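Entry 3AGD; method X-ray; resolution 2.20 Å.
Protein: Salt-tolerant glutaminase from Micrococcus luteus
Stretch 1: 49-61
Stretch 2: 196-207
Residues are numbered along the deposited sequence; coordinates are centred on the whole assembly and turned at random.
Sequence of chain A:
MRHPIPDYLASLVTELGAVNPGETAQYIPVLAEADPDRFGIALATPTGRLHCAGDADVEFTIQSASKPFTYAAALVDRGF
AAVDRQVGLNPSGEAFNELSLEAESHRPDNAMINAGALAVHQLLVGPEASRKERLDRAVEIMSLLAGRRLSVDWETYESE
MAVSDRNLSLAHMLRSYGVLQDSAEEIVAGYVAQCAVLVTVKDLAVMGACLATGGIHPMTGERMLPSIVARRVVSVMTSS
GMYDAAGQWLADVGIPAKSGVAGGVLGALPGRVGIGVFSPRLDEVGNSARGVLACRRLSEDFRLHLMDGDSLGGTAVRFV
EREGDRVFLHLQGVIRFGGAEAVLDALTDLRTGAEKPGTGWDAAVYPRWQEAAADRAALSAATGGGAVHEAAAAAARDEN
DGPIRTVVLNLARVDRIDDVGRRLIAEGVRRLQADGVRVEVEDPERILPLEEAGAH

Stretch 1 (49-61) RLHCAGDADVEFT
Stretch 2 (196-207) AVLVTVKDLAVM

Two segments of one chain, far apart in sequence, meet through a short antiparallel strand pair and a helix start, burying 859 Å² in total. Stretch 1 runs as strand 50-54, a type I turn from Asp55 to Val58, then a short strand including Phe60 and Thr61. Stretch 2 passes from a short strand including Leu198 and Val199 through Thr200 into helix 201-207. Strand 50-54 and the helix run at 148° to each other, with axes 9.8 Å apart at closest approach.

Phe60 pairs with Val199 as the hydrogen-bonded pair: Phe60 N donates to Val199 O at 2.8 Å, and Val199 N donates to Phe60 O at 3.0 Å. Thr61 faces Leu198 as the non-hydrogen-bonded pair, Thr61 CA to Leu198 CA 4.6 Å. CA-H...O contacts extend the ladder, with Glu59 CA 3.3 Å from Val199 O and Thr61 CA 3.4 Å from Val197 O.

Phe60 and Val199 share one face of the sheet. Phe60 is extended (phi/psi -155/158), with chi1 p (53°) and chi2 80°. Its buried ring lies against stretch 2, with Val199 O over one face. Val201 (t) and Leu204 (m,t) both point toward stretch 1; in these rotamers, and with Val199 m, their methyls reach the ring. Phe60 CE1 is 3.8 Å from Val199 CG2, and Phe60 CE2 is 4.1 Å from Val201 CG2. At the ring edge, Phe60 CZ is 3.9 Å from Leu204 CD1.

Thr61 (p) and Leu198 (m,t) occupy the other face; Thr61 CG2 lies 4.1 Å from Leu198 CD2. Glu59 (m,t) sets its CG 3.6 Å from Thr200 CG2. Its exposed position suits an acid, and its OE2 is hydrogen-bonded elsewhere in the structure.

Thr200 is the N-cap, with chi1 p (66°). Asp203 N donates to Thr200 OG1 at 3.2 Å. Asp203 (m, chi2 -51°) reciprocates: Thr200 N donates to Asp203 OD2 at 2.7 Å. Small and polar, threonine caps the helix while its methyl meets stretch 1; Thr200 CG2 is 3.6 Å from Asp57 OD2.

The turn also contacts the helix start. Lys202 N donates to Ala56 O at 3.2 Å, using an amide of the first helical turn. Ala56 is buried, its CB 3.9 Å from Val201 CB, a close approach suited to a small residue.

Lys202 is m,t,t,t, fully extended beyond chi1. Its aliphatic stem crosses strand 50-54, with Lys202 CD 4.0 Å from Leu50 CD2 and Lys202 CE 3.5 Å from Cys52 SG. Cys52 points toward the helix; its chi1 of -3° lies between wells. Leu50 (t,p) points toward the helix, placing CD1 4.2 Å from both Ala205 CB and Val206 CG2. Gly54, at phi 72°, adopts a conformation that favours glycine.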

ATOM      1  N   ARG A  49     -20.774  -0.499  -3.495  1.00 31.02           N
ATOM      2  CA  ARG A  49     -21.616   0.323  -2.644  1.00 30.33           C
ATOM      3  C   ARG A  49     -21.157   1.769  -2.687  1.00 30.08           C
ATOM      4  O   ARG A  49     -19.990   2.061  -2.950  1.00 29.43           O
ATOM      5  CB  ARG A  49     -21.578  -0.187  -1.200  1.00 31.63           C
ATOM      6  CG  ARG A  49     -22.026  -1.630  -1.051  1.00 41.46           C
ATOM      7  CD  ARG A  49     -23.381  -1.862  -1.712  1.00 49.84           C
ATOM      8  NE  ARG A  49     -23.709  -3.283  -1.783  1.00 56.96           N
ATOM      9  CZ  ARG A  49     -24.185  -3.999  -0.769  1.00 58.33           C
ATOM     10  NH1 ARG A  49     -24.404  -3.427   0.409  1.00 59.77           N
ATOM     11  NH2 ARG A  49     -24.423  -5.294  -0.932  1.00 55.08           N
ATOM     12  N   LEU A  50     -22.093   2.669  -2.419  1.00 28.49           N
ATOM     13  CA  LEU A  50     -21.823   4.094  -2.423  1.00 28.37           C
ATOM     14  C   LEU A  50     -22.446   4.702  -1.168  1.00 28.38           C
ATOM     15  O   LEU A  50     -23.639   5.004  -1.134  1.00 30.97           O
ATOM     16  CB  LEU A  50     -22.425   4.719  -3.682  1.00 29.15           C
ATOM     17  CG  LEU A  50     -22.123   6.183  -3.992  1.00 33.87           C
ATOM     18  CD1 LEU A  50     -20.620   6.397  -4.106  1.00 33.84           C
ATOM     19  CD2 LEU A  50     -22.816   6.568  -5.294  1.00 35.92           C
ATOM     20  N   HIS A  51     -21.636   4.857  -0.127  1.00 25.21           N
ATOM     21  CA  HIS A  51     -22.108   5.428   1.127  1.00 24.13           C
ATOM     22  C   HIS A  51     -21.814   6.924   1.102  1.00 25.50           C
ATOM     23  O   HIS A  51     -20.667   7.326   0.904  1.00 23.74           O
ATOM     24  CB  HIS A  51     -21.381   4.778   2.313  1.00 23.44           C
ATOM     25  CG  HIS A  51     -21.362   3.280   2.268  1.00 26.25           C
ATOM     26  ND1 HIS A  51     -22.508   2.522   2.157  1.00 26.77           N
ATOM     27  CD2 HIS A  51     -20.334   2.398   2.326  1.00 29.37           C
ATOM     28  CE1 HIS A  51     -22.187   1.239   2.149  1.00 27.03           C
ATOM     29  NE2 HIS A  51     -20.875   1.137   2.251  1.00 27.12           N
ATOM     30  N   CYS A  52     -22.837   7.750   1.302  1.00 26.01           N
ATOM     31  CA  CYS A  52     -22.629   9.193   1.285  1.00 27.62           C
ATOM     32  C   CYS A  52     -23.460   9.950   2.300  1.00 24.62           C
ATOM     33  O   CYS A  52     -24.332   9.387   2.954  1.00 26.62           O
ATOM     34  CB  CYS A  52     -22.922   9.769  -0.102  1.00 34.50           C
ATOM     35  SG  CYS A  52     -23.352   8.566  -1.350  1.00 41.17           S
ATOM     36  N   ALA A  53     -23.180  11.245   2.407  1.00 23.22           N
ATOM     37  CA  ALA A  53     -23.880  12.132   3.327  1.00 23.05           C
ATOM     38  C   ALA A  53     -23.623  13.580   2.921  1.00 24.44           C
ATOM     39  O   ALA A  53     -22.645  13.871   2.228  1.00 22.32           O
ATOM     40  CB  ALA A  53     -23.398  11.896   4.753  1.00 19.80           C
ATOM     41  N   GLY A  54     -24.506  14.477   3.352  1.00 23.66           N
ATOM     42  CA  GLY A  54     -24.357  15.884   3.030  1.00 22.58           C
ATOM     43  C   GLY A  54     -24.644  16.193   1.575  1.00 23.56           C
ATOM     44  O   GLY A  54     -25.415  15.485   0.927  1.00 21.93           O
ATOM     45  N   ASP A  55     -24.018  17.251   1.062  1.00 24.51           N
ATOM     46  CA  ASP A  55     -24.197  17.672  -0.328  1.00 24.77           C
ATOM     47  C   ASP A  55     -23.291  16.864  -1.253  1.00 26.05           C
ATOM     48  O   ASP A  55     -22.431  17.417  -1.944  1.00 24.97           O
ATOM     49  CB  ASP A  55     -23.876  19.163  -0.467  1.00 26.31           C
ATOM     50  CG  ASP A  55     -24.645  20.021   0.521  1.00 28.75           C
ATOM     51  OD1 ASP A  55     -25.895  20.006   0.484  1.00 34.40           O
ATOM     52  OD2 ASP A  55     -23.999  20.708   1.339  1.00 26.94           O
ATOM     53  N   ALA A  56     -23.501  15.552  -1.270  1.00 25.70           N
ATOM     54  CA  ALA A  56     -22.697  14.654  -2.085  1.00 24.85           C
ATOM     55  C   ALA A  56     -23.154  14.575  -3.539  1.00 25.07           C
ATOM     56  O   ALA A  56     -22.544  13.872  -4.341  1.00 24.52           O
ATOM     57  CB  ALA A  56     -22.702  13.263  -1.465  1.00 25.42           C
ATOM     58  N   ASP A  57     -24.216  15.300  -3.882  1.00 25.90           N
ATOM     59  CA  ASP A  57     -24.732  15.266  -5.244  1.00 28.64           C
ATOM     60  C   ASP A  57     -24.781  16.647  -5.901  1.00 27.75           C
ATOM     61  O   ASP A  57     -25.513  16.863  -6.867  1.00 27.83           O
ATOM     62  CB  ASP A  57     -26.129  14.644  -5.253  1.00 37.81           C
ATOM     63  CG  ASP A  57     -26.524  14.120  -6.617  1.00 50.58           C
ATOM     64  OD1 ASP A  57     -27.718  13.809  -6.810  1.00 57.08           O
ATOM     65  OD2 ASP A  57     -25.639  14.008  -7.494  1.00 54.93           O
ATOM     66  N   VAL A  58     -24.005  17.581  -5.367  1.00 27.01           N
ATOM     67  CA  VAL A  58     -23.942  18.933  -5.908  1.00 24.64           C
ATOM     68  C   VAL A  58     -22.716  19.011  -6.811  1.00 23.82           C
ATOM     69  O   VAL A  58     -21.600  18.719  -6.376  1.00 23.59           O
ATOM     70  CB  VAL A  58     -23.807  19.973  -4.784  1.00 21.31           C
ATOM     71  CG1 VAL A  58     -23.628  21.353  -5.375  1.00 22.29           C
ATOM     72  CG2 VAL A  58     -25.038  19.936  -3.896  1.00 22.06           C
ATOM     73  N   GLU A  59     -22.923  19.403  -8.063  1.00 22.50           N
ATOM     74  CA  GLU A  59     -21.829  19.489  -9.017  1.00 22.54           C
ATOM     75  C   GLU A  59     -20.893  20.662  -8.782  1.00 22.17           C
ATOM     76  O   GLU A  59     -21.304  21.726  -8.322  1.00 19.46           O
ATOM     77  CB  GLU A  59     -22.369  19.567 -10.447  1.00 23.80           C
ATOM     78  CG  GLU A  59     -23.157  18.348 -10.897  1.00 24.35           C
ATOM     79  CD  GLU A  59     -23.400  18.335 -12.397  1.00 26.31           C
ATOM     80  OE1 GLU A  59     -23.541  19.429 -12.989  1.00 27.79           O
ATOM     81  OE2 GLU A  59     -23.461  17.232 -12.986  1.00 23.88           O
ATOM     82  N   PHE A  60     -19.624  20.449  -9.107  1.00 21.40           N
ATOM     83  CA  PHE A  60     -18.600  21.475  -8.981  1.00 18.35           C
ATOM     84  C   PHE A  60     -17.503  21.114  -9.975  1.00 17.65           C
ATOM     85  O   PHE A  60     -17.399  19.961 -10.392  1.00 18.87           O
ATOM     86  CB  PHE A  60     -18.054  21.512  -7.544  1.00 19.79           C
ATOM     87  CG  PHE A  60     -17.575  20.178  -7.037  1.00 19.18           C
ATOM     88  CD1 PHE A  60     -16.325  19.690  -7.394  1.00 17.61           C
ATOM     89  CD2 PHE A  60     -18.396  19.393  -6.224  1.00 17.02           C
ATOM     90  CE1 PHE A  60     -15.892  18.436  -6.952  1.00 17.10           C
ATOM     91  CE2 PHE A  60     -17.979  18.143  -5.778  1.00 15.16           C
ATOM     92  CZ  PHE A  60     -16.724  17.659  -6.141  1.00 15.13           C
ATOM     93  N   THR A  61     -16.692  22.088 -10.372  1.00 16.55           N
ATOM     94  CA  THR A  61     -15.623  21.798 -11.317  1.00 15.75           C
ATOM     95  C   THR A  61     -14.524  21.011 -10.608  1.00 15.59           C
ATOM     96  O   THR A  61     -14.050  21.396  -9.535  1.00 13.39           O
ATOM     97  CB  THR A  61     -15.065  23.089 -11.934  1.00 17.11           C
ATOM     98  OG1 THR A  61     -14.656  23.987 -10.895  1.00 17.09           O
ATOM     99  CG2 THR A  61     -16.142  23.759 -12.777  1.00 17.36           C
ATOM    100  N   ALA A 196     -12.639  22.368 -15.852  1.00 17.37           N
ATOM    101  CA  ALA A 196     -14.003  22.867 -15.742  1.00 19.80           C
ATOM    102  C   ALA A 196     -15.041  21.757 -15.858  1.00 22.13           C
ATOM    103  O   ALA A 196     -16.245  22.032 -15.897  1.00 24.11           O
ATOM    104  CB  ALA A 196     -14.258  23.937 -16.805  1.00 17.55           C
ATOM    105  N   VAL A 197     -14.582  20.510 -15.924  1.00 18.98           N
ATOM    106  CA  VAL A 197     -15.501  19.382 -16.012  1.00 17.79           C
ATOM    107  C   VAL A 197     -16.275  19.277 -14.698  1.00 18.05           C
ATOM    108  O   VAL A 197     -15.689  19.314 -13.620  1.00 16.06           O
ATOM    109  CB  VAL A 197     -14.752  18.058 -16.273  1.00 18.01           C
ATOM    110  CG1 VAL A 197     -15.716  16.880 -16.172  1.00 20.28           C
ATOM    111  CG2 VAL A 197     -14.115  18.092 -17.643  1.00 17.41           C
ATOM    112  N   LEU A 198     -17.593  19.137 -14.803  1.00 19.48           N
ATOM    113  CA  LEU A 198     -18.476  19.043 -13.644  1.00 20.93           C
ATOM    114  C   LEU A 198     -18.653  17.643 -13.063  1.00 21.45           C
ATOM    115  O   LEU A 198     -18.987  16.690 -13.770  1.00 22.94           O
ATOM    116  CB  LEU A 198     -19.853  19.615 -14.001  1.00 22.09           C
ATOM    117  CG  LEU A 198     -19.917  21.125 -14.264  1.00 20.46           C
ATOM    118  CD1 LEU A 198     -21.236  21.486 -14.952  1.00 17.52           C
ATOM    119  CD2 LEU A 198     -19.760  21.873 -12.937  1.00 19.56           C
ATOM    120  N   VAL A 199     -18.432  17.531 -11.759  1.00 20.48           N
ATOM    121  CA  VAL A 199     -18.588  16.266 -11.056  1.00 17.98           C
ATOM    122  C   VAL A 199     -19.158  16.538  -9.669  1.00 16.37           C
ATOM    123  O   VAL A 199     -19.114  17.668  -9.181  1.00 13.48           O
ATOM    124  CB  VAL A 199     -17.237  15.523 -10.881  1.00 18.17           C
ATOM    125  CG1 VAL A 199     -16.646  15.178 -12.238  1.00 20.19           C
ATOM    126  CG2 VAL A 199     -16.268  16.380 -10.066  1.00 19.01           C
ATOM    127  N   THR A 200     -19.703  15.495  -9.049  1.00 16.13           N
ATOM    128  CA  THR A 200     -20.251  15.594  -7.706  1.00 18.27           C
ATOM    129  C   THR A 200     -19.345  14.745  -6.825  1.00 22.24           C
ATOM    130  O   THR A 200     -18.482  14.016  -7.326  1.00 21.71           O
ATOM    131  CB  THR A 200     -21.662  14.990  -7.614  1.00 20.32           C
ATOM    132  OG1 THR A 200     -21.582  13.577  -7.848  1.00 20.05           O
ATOM    133  CG2 THR A 200     -22.592  15.622  -8.651  1.00 21.92           C
ATOM    134  N   VAL A 201     -19.541  14.839  -5.517  1.00 22.53           N
ATOM    135  CA  VAL A 201     -18.763  14.049  -4.577  1.00 25.32           C
ATOM    136  C   VAL A 201     -18.852  12.570  -4.961  1.00 23.32           C
ATOM    137  O   VAL A 201     -17.853  11.845  -4.933  1.00 20.63           O
ATOM    138  CB  VAL A 201     -19.313  14.205  -3.158  1.00 35.22           C
ATOM    139  CG1 VAL A 201     -18.597  13.271  -2.224  1.00 42.02           C
ATOM    140  CG2 VAL A 201     -19.152  15.630  -2.696  1.00 42.81           C
ATOM    141  N   LYS A 202     -20.059  12.135  -5.314  1.00 22.42           N
ATOM    142  CA  LYS A 202     -20.300  10.750  -5.694  1.00 23.77           C
ATOM    143  C   LYS A 202     -19.507  10.360  -6.933  1.00 23.73           C
ATOM    144  O   LYS A 202     -18.980   9.252  -7.013  1.00 25.10           O
ATOM    145  CB  LYS A 202     -21.791  10.520  -5.949  1.00 24.95           C
ATOM    146  CG  LYS A 202     -22.660  10.586  -4.699  1.00 27.44           C
ATOM    147  CD  LYS A 202     -24.123  10.349  -5.059  1.00 32.15           C
ATOM    148  CE  LYS A 202     -25.020  10.361  -3.836  1.00 41.39           C
ATOM    149  NZ  LYS A 202     -26.453  10.107  -4.189  1.00 44.67           N
ATOM    150  N   ASP A 203     -19.435  11.261  -7.905  1.00 22.97           N
ATOM    151  CA  ASP A 203     -18.679  10.981  -9.117  1.00 24.70           C
ATOM    152  C   ASP A 203     -17.225  10.698  -8.753  1.00 21.45           C
ATOM    153  O   ASP A 203     -16.646   9.700  -9.189  1.00 22.31           O
ATOM    154  CB  ASP A 203     -18.725  12.169 -10.079  1.00 26.36           C
ATOM    155  CG  ASP A 203     -20.092  12.379 -10.690  1.00 27.57           C
ATOM    156  OD1 ASP A 203     -20.668  11.408 -11.230  1.00 25.39           O
ATOM    157  OD2 ASP A 203     -20.582  13.523 -10.643  1.00 28.28           O
ATOM    158  N   LEU A 204     -16.639  11.582  -7.951  1.00 17.91           N
ATOM    159  CA  LEU A 204     -15.247  11.428  -7.539  1.00 21.22           C
ATOM    160  C   LEU A 204     -14.994  10.105  -6.828  1.00 22.22           C
ATOM    161  O   LEU A 204     -14.019   9.417  -7.120  1.00 24.40           O
ATOM    162  CB  LEU A 204     -14.820  12.585  -6.626  1.00 21.33           C
ATOM    163  CG  LEU A 204     -14.502  13.920  -7.299  1.00 19.72           C
ATOM    164  CD1 LEU A 204     -14.027  14.909  -6.248  1.00 19.19           C
ATOM    165  CD2 LEU A 204     -13.423  13.721  -8.358  1.00 16.26           C
ATOM    166  N   ALA A 205     -15.872   9.754  -5.893  1.00 19.78           N
ATOM    167  CA  ALA A 205     -15.727   8.509  -5.146  1.00 19.16           C
ATOM    168  C   ALA A 205     -15.620   7.317  -6.096  1.00 18.48           C
ATOM    169  O   ALA A 205     -14.716   6.492  -5.976  1.00 19.61           O
ATOM    170  CB  ALA A 205     -16.919   8.323  -4.201  1.00 17.26           C
ATOM    171  N   VAL A 206     -16.541   7.240  -7.048  1.00 17.64           N
ATOM    172  CA  VAL A 206     -16.552   6.140  -8.003  1.00 17.52           C
ATOM    173  C   VAL A 206     -15.328   6.168  -8.908  1.00 18.60           C
ATOM    174  O   VAL A 206     -14.740   5.127  -9.203  1.00 20.09           O
ATOM    175  CB  VAL A 206     -17.833   6.172  -8.863  1.00 19.59           C
ATOM    176  CG1 VAL A 206     -17.799   5.054  -9.892  1.00 18.03           C
ATOM    177  CG2 VAL A 206     -19.065   6.031  -7.958  1.00 20.45           C
ATOM    178  N   MET A 207     -14.950   7.359  -9.357  1.00 18.23           N
ATOM    179  CA  MET A 207     -13.780   7.510 -10.212  1.00 17.15           C
ATOM    180  C   MET A 207     -12.556   7.039  -9.418  1.00 17.61           C
ATOM    181  O   MET A 207     -11.727   6.274  -9.918  1.00 18.59           O
ATOM    182  CB  MET A 207     -13.640   8.977 -10.631  1.00 17.47           C
ATOM    183  CG  MET A 207     -14.737   9.438 -11.602  1.00 17.25           C
ATOM    184  SD  MET A 207     -14.919  11.239 -11.705  1.00 19.89           S
ATOM    185  CE  MET A 207     -13.581  11.642 -12.856  1.00 14.20           C
TER